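Local coordinates for protein nickel-dependent hydrogenase large subunit (Allochromatium vinosum, PDB 3MYR) that oxidises molecular hydrogen at a buried nickel-iron centre, working as a heterodimer with an iron-sulfur small subunit, at residues H68-A71 and S72-V76; R59-G62 and V63-L66. All coordinates share one frame; numbering follows the deposited sequence.

Overall arrangement
The two interactions follow each other along the chain and illustrate how a metal site can be built from a loop and the helix that continues it. Interaction 2 (59-62 with 63-66) fills the loop after helix 53-58, where two cysteine sulfurs bind nickel and iron. Interaction 1 (68-71 with 72-76) lies within helix 67-80, and its chemistry is the regular backbone bonding of a helix with side chains sent outward. Both are buried, though interaction 2 lies nearer the centre of the chain and also meets the small subunit. Their centres are about 13 Å apart, and they touch where His68 NE2 packs 3.5 Å from Ile60 CG2, beside the nickel-iron group.

Interaction 1 (H68-A71 and S72-V76); sequences HGIA and SVRAV. With NFV (Ni-Fe oxidized active center), chain N.
Ile70 and Arg74 sit one helical turn apart, with their side chains alongside each other and pointing the same way. Their backbones are joined by the bond from Arg74 N to Ile70 O (3.0 Å), one of four successive bonds of the i to i+4 pattern. The others run from Ser72 N to His68 O (3.0 Å), from Val73 N to Gly69 O (3.1 Å) and from Ala75 N to Ala71 O (2.9 Å).

Van der Waals contact adds to this ladder. Ile70 CG2 sits over one face of the guanidinium, offset toward its rim and 3.5 Å from Arg74 NE. The arginine chain, straight from CG to NE (chi3 180°), carries the group past this methyl. Nearby, the Val73 CG2 methyl rests against a backbone oxygen, 3.4 Å from Ile70 O.

The polar ends look outward: Arg74 forms a salt bridge with Asp286 and donates to Ile482 O, while Ser72 OG bonds to Tyr504. A leucine in place of Arg74 would probably leave the Asp286 carboxylate without its charged mate, Ile482 O without this donor and the Ile70 methyl without its flat cover.

At the metal end, His68 ND1 is hydrogen-bonded to His492, and NE2 comes obliquely within 3.4 Å of NFV O1. The arrangement is that of a regular alpha-helix whose first turn lines the active-site pocket of a [NiFe] hydrogenase.

Interaction 2 (R59-G62 and V63-L66); sequences RICG and VCTL. With NFV (Ni-Fe oxidized active center), chain N.
Cys61 SG is gripped from two directions: it binds nickel at 2.3 Å and accepts a hydrogen bond from Val63 N at 3.4 Å. The N-H points well at the sulfur, at 160°, and comes from only two residues further on, as the chain folds back round Gly62. A backbone N-H directed at a metal-bound sulfur probably helps to fix its position. The torsion that sets SG opposite the Cys61 backbone N (chi1 -170°) turns it both toward the metal and back over the Val63 amide.

Cys64 supplies the second sulfur, bound to iron at 2.3 Å and lying 2.6 Å from nickel, consistent with a thiolate that bridges the two metals. Its SG is tucked between the backbone N and the carbonyl carbon (chi1 54°) and packs 3.7 Å from Cys61 CB. Cys64 is also the centre of an inverse gamma turn, closed by a weak bond from Thr65 N to Val63 O. Just beyond it, Thr65 CB lies 3.7 Å from Gly62 O, and its hydroxyl is hydrogen-bonded to His214 N.

Cys555 SG also binds nickel and Cys558 SG iron, while Gly62 makes backbone bonds to the small subunit. Two cysteines separated by two residues, matched by a second such pair near the C-terminus, form the CxxC ligand arrangement characteristic of the [NiFe] hydrogenase active site.

Interaction 1 (H68-A71 and S72-V76)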
ATOM      1  N   HIS B  68       4.999   6.690  -3.507  1.00 17.01           N
ATOM      2  CA  HIS B  68       6.442   6.853  -3.552  1.00 17.82           C
ATOM      3  C   HIS B  68       6.941   7.215  -4.957  1.00 19.23           C
ATOM      4  O   HIS B  68       8.009   7.763  -5.050  1.00 21.48           O
ATOM      5  CB  HIS B  68       7.152   5.588  -3.035  1.00 16.89           C
ATOM      6  CG  HIS B  68       6.899   5.337  -1.567  1.00 18.08           C
ATOM      7  ND1 HIS B  68       7.520   6.047  -0.578  1.00 20.48           N
ATOM      8  CD2 HIS B  68       6.091   4.450  -0.932  1.00 16.73           C
ATOM      9  CE1 HIS B  68       7.073   5.653   0.612  1.00 19.05           C
ATOM     10  NE2 HIS B  68       6.210   4.673   0.424  1.00 17.92           N
ATOM     11  N   GLY B  69       6.260   6.761  -6.032  1.00 17.00           N
ATOM     12  CA  GLY B  69       6.583   7.222  -7.358  1.00 17.01           C
ATOM     13  C   GLY B  69       6.445   8.742  -7.391  1.00 18.95           C
ATOM     14  O   GLY B  69       7.306   9.433  -7.891  1.00 21.61           O
ATOM     15  N   ILE B  70       5.327   9.268  -6.928  1.00 18.73           N
ATOM     16  CA  ILE B  70       5.119  10.698  -6.921  1.00 20.81           C
ATOM     17  C   ILE B  70       6.171  11.457  -6.071  1.00 21.48           C
ATOM     18  O   ILE B  70       6.744  12.445  -6.529  1.00 20.41           O
ATOM     19  CB  ILE B  70       3.640  11.021  -6.488  1.00 22.62           C
ATOM     20  CG1 ILE B  70       2.788  10.831  -7.757  1.00 25.57           C
ATOM     21  CG2 ILE B  70       3.543  12.520  -6.021  1.00 17.52           C
ATOM     22  CD1 ILE B  70       1.455  10.816  -7.484  1.00 37.45           C
ATOM     23  N   ALA B  71       6.423  11.001  -4.843  1.00 18.94           N
ATOM     24  CA  ALA B  71       7.396  11.679  -3.981  1.00 20.97           C
ATOM     25  C   ALA B  71       8.797  11.648  -4.635  1.00 21.67           C
ATOM     26  O   ALA B  71       9.542  12.635  -4.581  1.00 22.47           O
ATOM     27  CB  ALA B  71       7.448  10.978  -2.614  1.00 20.16           C
ATOM     28  N   SER B  72       9.123  10.517  -5.282  1.00 19.81           N
ATOM     29  CA  SER B  72      10.404  10.363  -5.934  1.00 20.67           C
ATOM     30  C   SER B  72      10.606  11.316  -7.095  1.00 20.54           C
ATOM     31  O   SER B  72      11.625  12.004  -7.160  1.00 20.67           O
ATOM     32  CB  SER B  72      10.635   8.918  -6.414  1.00 19.31           C
ATOM     33  OG  SER B  72      11.946   8.800  -6.907  1.00 19.52           O
ATOM     34  N   VAL B  73       9.643  11.417  -8.009  1.00 19.25           N
ATOM     35  CA  VAL B  73       9.878  12.277  -9.221  1.00 18.58           C
ATOM     36  C   VAL B  73       9.833  13.728  -8.707  1.00 18.89           C
ATOM     37  O   VAL B  73      10.535  14.596  -9.238  1.00 22.29           O
ATOM     38  CB  VAL B  73       8.818  12.060 -10.362  1.00 17.84           C
ATOM     39  CG1 VAL B  73       8.964  10.638 -10.999  1.00 17.59           C
ATOM     40  CG2 VAL B  73       7.416  12.225  -9.810  1.00 16.65           C
ATOM     41  N   ARG B  74       9.008  14.014  -7.706  1.00 18.56           N
ATOM     42  CA  ARG B  74       9.002  15.380  -7.112  1.00 18.67           C
ATOM     43  C   ARG B  74      10.360  15.726  -6.450  1.00 19.97           C
ATOM     44  O   ARG B  74      10.771  16.895  -6.467  1.00 18.78           O
ATOM     45  CB  ARG B  74       7.930  15.526  -6.035  1.00 19.54           C
ATOM     46  CG  ARG B  74       6.526  15.733  -6.596  1.00 20.22           C
ATOM     47  CD  ARG B  74       5.475  15.815  -5.489  1.00 20.23           C
ATOM     48  NE  ARG B  74       4.117  16.023  -6.034  1.00 16.89           N
ATOM     49  CZ  ARG B  74       3.010  16.058  -5.294  1.00 21.03           C
ATOM     50  NH1 ARG B  74       3.095  15.877  -3.991  1.00 18.98           N
ATOM     51  NH2 ARG B  74       1.804  16.223  -5.860  1.00 19.33           N
ATOM     52  N   ALA B  75      11.042  14.712  -5.877  1.00 19.32           N
ATOM     53  CA  ALA B  75      12.336  14.961  -5.220  1.00 20.25           C
ATOM     54  C   ALA B  75      13.340  15.344  -6.275  1.00 22.17           C
ATOM     55  O   ALA B  75      14.128  16.312  -6.089  1.00 22.71           O
ATOM     56  CB  ALA B  75      12.845  13.659  -4.447  1.00 18.60           C
ATOM     57  N   VAL B  76      13.349  14.572  -7.369  1.00 20.15           N
ATOM     58  CA  VAL B  76      14.210  14.888  -8.511  1.00 20.80           C
ATOM     59  C   VAL B  76      13.897  16.263  -9.174  1.00 22.60           C
ATOM     60  O   VAL B  76      14.817  17.064  -9.425  1.00 22.31           O
ATOM     61  CB  VAL B  76      14.282  13.774  -9.578  1.00 22.11           C
ATOM     62  CG1 VAL B  76      15.355  14.178 -10.646  1.00 19.37           C
ATOM     63  CG2 VAL B  76      14.681  12.396  -8.906  1.00 20.64           C
TER
HETATM   64 FE   NFV N2005       2.448   4.297   2.565  1.00 16.26          FE
HETATM   65 NI   NFV N2005       2.218   1.317   2.179  1.00 22.31          NI
HETATM   66  C1  NFV N2005       3.294   5.576   2.209  1.00 19.51           C
HETATM   67  O1  NFV N2005       3.909   6.621   1.954  1.00 13.88           O
HETATM   68  C2  NFV N2005       0.878   5.378   2.537  1.00 13.93           C
HETATM   69  N2  NFV N2005      -0.086   6.065   2.500  1.00 15.96           N
HETATM   70  C3  NFV N2005       2.680   4.540   4.420  1.00 20.92           C
HETATM   71  N3  NFV N2005       2.850   4.680   5.570  1.00 16.89           N
HETATM   72  O4  NFV N2005       1.286   2.741   2.985  1.00 19.96           O

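Interaction 2 (R59-G62 and V63-L66)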
ATOM      1  N   ARG B  59       8.094   0.476  -5.267  1.00 19.03           N
ATOM      2  CA  ARG B  59       8.042  -0.885  -4.721  1.00 18.10           C
ATOM      3  C   ARG B  59       8.381  -0.947  -3.228  1.00 18.81           C
ATOM      4  O   ARG B  59       8.386  -2.025  -2.646  1.00 19.78           O
ATOM      5  CB  ARG B  59       8.938  -1.854  -5.535  1.00 18.62           C
ATOM      6  CG  ARG B  59       8.188  -2.446  -6.757  1.00 16.51           C
ATOM      7  CD  ARG B  59       7.771  -1.355  -7.815  1.00 13.40           C
ATOM      8  NE  ARG B  59       7.421  -1.998  -9.083  1.00 16.47           N
ATOM      9  CZ  ARG B  59       7.230  -1.348 -10.224  1.00 18.00           C
ATOM     10  NH1 ARG B  59       7.572  -0.054 -10.303  1.00 15.51           N
ATOM     11  NH2 ARG B  59       6.727  -1.992 -11.302  1.00 16.68           N
ATOM     12  N   ILE B  60       8.582   0.197  -2.593  1.00 17.81           N
ATOM     13  CA  ILE B  60       8.451   0.218  -1.135  1.00 18.62           C
ATOM     14  C   ILE B  60       7.112  -0.384  -0.730  1.00 19.63           C
ATOM     15  O   ILE B  60       7.009  -1.094   0.279  1.00 19.22           O
ATOM     16  CB  ILE B  60       8.618   1.671  -0.585  1.00 18.43           C
ATOM     17  CG1 ILE B  60      10.131   1.984  -0.664  1.00 16.24           C
ATOM     18  CG2 ILE B  60       8.053   1.773   0.887  1.00 16.80           C
ATOM     19  CD1 ILE B  60      10.450   3.546  -0.318  1.00 15.90           C
ATOM     20  N   CYS B  61       6.056  -0.096  -1.492  1.00 19.35           N
ATOM     21  CA  CYS B  61       4.749  -0.537  -1.019  1.00 20.17           C
ATOM     22  C   CYS B  61       3.714  -0.534  -2.101  1.00 19.18           C
ATOM     23  O   CYS B  61       3.600   0.423  -2.828  1.00 19.53           O
ATOM     24  CB  CYS B  61       4.264   0.285   0.181  1.00 22.07           C
ATOM     25  SG  CYS B  61       2.777  -0.491   0.923  1.00 23.91           S
ATOM     26  N   GLY B  62       2.997  -1.641  -2.234  1.00 18.33           N
ATOM     27  CA  GLY B  62       1.977  -1.729  -3.244  1.00 18.61           C
ATOM     28  C   GLY B  62       0.560  -1.481  -2.744  1.00 19.75           C
ATOM     29  O   GLY B  62      -0.408  -1.577  -3.522  1.00 21.25           O
ATOM     30  N   VAL B  63       0.391  -1.173  -1.455  1.00 21.60           N
ATOM     31  CA  VAL B  63      -0.951  -0.784  -0.954  1.00 18.68           C
ATOM     32  C   VAL B  63      -1.077   0.718  -1.188  1.00 20.39           C
ATOM     33  O   VAL B  63      -1.981   1.150  -1.895  1.00 20.54           O
ATOM     34  CB  VAL B  63      -1.130  -1.067   0.553  1.00 21.90           C
ATOM     35  CG1 VAL B  63      -2.511  -0.496   1.038  1.00 19.76           C
ATOM     36  CG2 VAL B  63      -1.111  -2.532   0.737  1.00 17.21           C
ATOM     37  N   CYS B  64      -0.150   1.537  -0.656  1.00 19.34           N
ATOM     38  CA  CYS B  64      -0.115   2.904  -1.118  1.00 20.49           C
ATOM     39  C   CYS B  64       0.772   2.880  -2.410  1.00 20.81           C
ATOM     40  O   CYS B  64       1.827   3.501  -2.475  1.00 22.53           O
ATOM     41  CB  CYS B  64       0.433   3.896  -0.076  1.00 18.21           C
ATOM     42  SG  CYS B  64       2.096   3.327   0.502  1.00 21.68           S
ATOM     43  N   THR B  65       0.328   2.170  -3.432  1.00 23.08           N
ATOM     44  CA  THR B  65       1.037   2.236  -4.695  1.00 22.40           C
ATOM     45  C   THR B  65       0.893   3.721  -5.168  1.00 24.32           C
ATOM     46  O   THR B  65       0.140   4.467  -4.524  1.00 25.29           O
ATOM     47  CB  THR B  65       0.442   1.260  -5.710  1.00 21.77           C
ATOM     48  OG1 THR B  65       1.294   1.275  -6.856  1.00 23.72           O
ATOM     49  CG2 THR B  65      -0.966   1.646  -6.087  1.00 19.88           C
ATOM     50  N   LEU B  66       1.690   4.135  -6.147  1.00 20.07           N
ATOM     51  CA  LEU B  66       1.730   5.523  -6.642  1.00 21.60           C
ATOM     52  C   LEU B  66       2.489   6.500  -5.724  1.00 21.28           C
ATOM     53  O   LEU B  66       3.253   7.338  -6.203  1.00 18.91           O
ATOM     54  CB  LEU B  66       0.301   6.022  -7.081  1.00 22.18           C
ATOM     55  CG  LEU B  66       0.124   7.540  -7.321  1.00 25.26           C
ATOM     56  CD1 LEU B  66      -0.897   7.780  -8.345  1.00 26.03           C
ATOM     57  CD2 LEU B  66      -0.277   8.231  -6.008  1.00 23.80           C
TER
HETATM   58 FE   NFV N2005       2.448   4.297   2.565  1.00 16.26          FE
HETATM   59 NI   NFV N2005       2.218   1.317   2.179  1.00 22.31          NI
HETATM   60  C1  NFV N2005       3.294   5.576   2.209  1.00 19.51           C
HETATM   61  O1  NFV N2005       3.909   6.621   1.954  1.00 13.88           O
HETATM   62  C2  NFV N2005       0.878   5.378   2.537  1.00 13.93           C
HETATM   63  N2  NFV N2005      -0.086   6.065   2.500  1.00 15.96           N
HETATM   64  C3  NFV N2005       2.680   4.540   4.420  1.00 20.92           C
HETATM   65  N3  NFV N2005       2.850   4.680   5.570  1.00 16.89           N
HETATM   66  O4  NFV N2005       1.286   2.741   2.985  1.00 19.96           O